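Local coordinates for small nuclear ribonucleoprotein homolog (Pyrobaculum aerophilum, PDB 1M5Q) that assembles into a 14-mer as an augmented Sm-like archaeal protein and, like its family, probably binds RNA, at the interface of chains A and B. Coordinates in Å, arbitrary orientation; residue numbers count along the deposited sequence, not the author numbering. Chains: chain A/B, small nuclear ribonucleoprotein homolog.

The interface of chains A and B. Residues chain A 82, 85, 97-98, 101, 114; chain B 91-92, 102.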
loop_
_atom_site.group_PDB
_atom_site.type_symbol
_atom_site.label_atom_id
_atom_site.label_comp_id
_atom_site.label_asym_id
_atom_site.label_seq_id
_atom_site.Cartn_x
_atom_site.Cartn_y
_atom_site.Cartn_z
ATOM N N PHE A 82 -2.941 20.185 -34.184
ATOM C CA PHE A 82 -2.980 19.304 -35.343
ATOM C C PHE A 82 -3.263 17.912 -34.850
ATOM O O PHE A 82 -2.447 17.009 -35.039
ATOM C CB PHE A 82 -1.625 19.280 -36.062
ATOM C CG PHE A 82 -1.126 20.627 -36.470
ATOM C CD1 PHE A 82 -0.173 21.289 -35.693
ATOM C CD2 PHE A 82 -1.597 21.239 -37.623
ATOM C CE1 PHE A 82 0.311 22.536 -36.059
ATOM C CE2 PHE A 82 -1.115 22.524 -38.019
ATOM C CZ PHE A 82 -0.157 23.162 -37.228
HETATM N N MSE A 85 -1.917 14.252 -36.239
HETATM C CA MSE A 85 -0.884 14.467 -37.217
HETATM C C MSE A 85 0.507 14.730 -36.622
HETATM O O MSE A 85 1.416 15.095 -37.350
HETATM C CB MSE A 85 -1.281 15.684 -38.048
HETATM C CG MSE A 85 -2.680 15.626 -38.617
HETATM SE SE MSE A 85 -2.890 14.038 -39.711
HETATM C CE MSE A 85 -1.421 14.214 -40.762
ATOM N N ILE A 97 4.940 17.174 -38.230
ATOM C CA ILE A 97 3.523 17.550 -38.337
ATOM C C ILE A 97 3.095 17.206 -39.742
ATOM O O ILE A 97 3.518 17.834 -40.695
ATOM C CB ILE A 97 3.303 19.077 -38.097
ATOM C CG1 ILE A 97 3.846 19.495 -36.708
ATOM C CG2 ILE A 97 1.790 19.397 -38.220
ATOM C CD1 ILE A 97 3.802 20.994 -36.454
ATOM N N GLY A 98 2.247 16.206 -39.864
ATOM C CA GLY A 98 1.834 15.748 -41.178
ATOM C C GLY A 98 3.105 15.182 -41.745
ATOM O O GLY A 98 4.052 14.918 -40.987
ATOM N N VAL A 101 5.998 18.771 -42.842
ATOM C CA VAL A 101 6.417 19.857 -41.970
ATOM C C VAL A 101 7.227 19.255 -40.807
ATOM O O VAL A 101 6.860 18.237 -40.208
ATOM C CB VAL A 101 5.218 20.647 -41.495
ATOM C CG1 VAL A 101 5.637 21.681 -40.450
ATOM C CG2 VAL A 101 4.484 21.337 -42.786
ATOM N N VAL A 114 -0.268 24.532 -43.289
ATOM C CA VAL A 114 0.245 23.777 -42.145
ATOM C C VAL A 114 1.512 24.428 -41.555
ATOM O O VAL A 114 1.618 24.637 -40.341
ATOM C CB VAL A 114 0.548 22.331 -42.523
ATOM C CG1 VAL A 114 1.106 21.608 -41.317
ATOM C CG2 VAL A 114 -0.720 21.630 -43.030
ATOM N N GLU B 91 -3.627 17.500 -45.939
ATOM C CA GLU B 91 -2.331 17.464 -45.289
ATOM C C GLU B 91 -2.453 17.198 -43.762
ATOM O O GLU B 91 -1.738 16.367 -43.229
ATOM C CB GLU B 91 -1.590 18.792 -45.551
ATOM C CG GLU B 91 -0.089 18.639 -45.617
ATOM C CD GLU B 91 0.678 19.957 -45.656
ATOM O OE1 GLU B 91 0.201 20.942 -46.282
ATOM O OE2 GLU B 91 1.783 19.987 -45.067
ATOM N N THR B 92 -3.365 17.888 -43.072
ATOM C CA THR B 92 -3.551 17.716 -41.608
ATOM C C THR B 92 -4.980 17.361 -41.208
ATOM O O THR B 92 -5.294 17.266 -40.009
ATOM C CB THR B 92 -3.159 19.002 -40.850
ATOM O OG1 THR B 92 -3.670 20.138 -41.578
ATOM C CG2 THR B 92 -1.630 19.090 -40.689
ATOM N N ARG B 102 -10.333 28.202 -38.442
ATOM C CA ARG B 102 -9.692 26.914 -38.717
ATOM C C ARG B 102 -10.354 25.898 -37.821
ATOM O O ARG B 102 -10.584 26.170 -36.679
ATOM C CB ARG B 102 -8.188 27.041 -38.400
ATOM C CG ARG B 102 -7.406 25.738 -38.398
ATOM C CD ARG B 102 -5.929 26.034 -38.083
ATOM N NE ARG B 102 -5.136 24.830 -38.264
ATOM C CZ ARG B 102 -5.024 23.859 -37.352
ATOM N NH1 ARG B 102 -5.655 23.944 -36.167
ATOM N NH2 ARG B 102 -4.266 22.792 -37.624
HETATM O O HOH W 1 2.875 18.028 -43.512
HETATM O O HOH W 2 0.838 23.333 -45.593
#
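B:Glu91 OE1, a carboxylate oxygen, lies 2.6 Å from water 2, which in turn accepts the backbone N-H of A:Val114 along a bent path, 132° at the hydrogen. The other oxygen, OE2, is 2.7 Å from water 1, and that water continues to the backbone O of A:Ile97. With a water on each oxygen, rotation of the carboxylate is restrained. Extended beyond CG, the side chain carries the acid to the start of helix 113-125, where the helix end may favour its negative charge. A:Val114 CG2 sits over the flat of the carboxylate, 3.4 Å from B:Glu91 CD. Cutting B:Glu91 back to alanine would probably remove the carboxylate that links the two waters to chain B, and take away one of the groups packed on A:Val114 CG2.

B:Thr92 hides 79 Å² against chain A, more than any other residue of the patch, and its methyl CG2 does the apolar work. Its OG1 lies between the backbone N and the carbonyl carbon (chi1 42°), which turns CG2 into chain A. That methyl meets A:Val114 CG2 tip to tip at 3.6 Å and comes within 3.7 Å of A:Phe82 CD2. A:Ile97 CG2, from the same chain, rests over one face of the ring near its rim, and probably helps to hold it. On the backbone side of B:Thr92, selenomethionine A:Met85 bends at chi2 and chi3: CG lies 3.4 Å from B:Thr92 O, while CE reaches 3.3 Å from B:Glu91 O. B:Arg102 NH2 lies just beyond the CD2–CE2 rim of A:Phe82, raised from the ring plane on the side opposite A:Ile97, with guanidinium and ring planes 80° apart; its very close approach makes the details doubtful.

In the fold, B:Glu91 and B:Thr92 belong to the loop joining strands 86-89 and 94-97. They meet the beginning of helix 113-125, the loop after helix 71-81 and the turn between strands 94-97 and 101-104 of chain A. In this patch the two copies contribute different elements, all from the C-terminal region that probably augments the Sm-like part, and so help to hold the 14-mer.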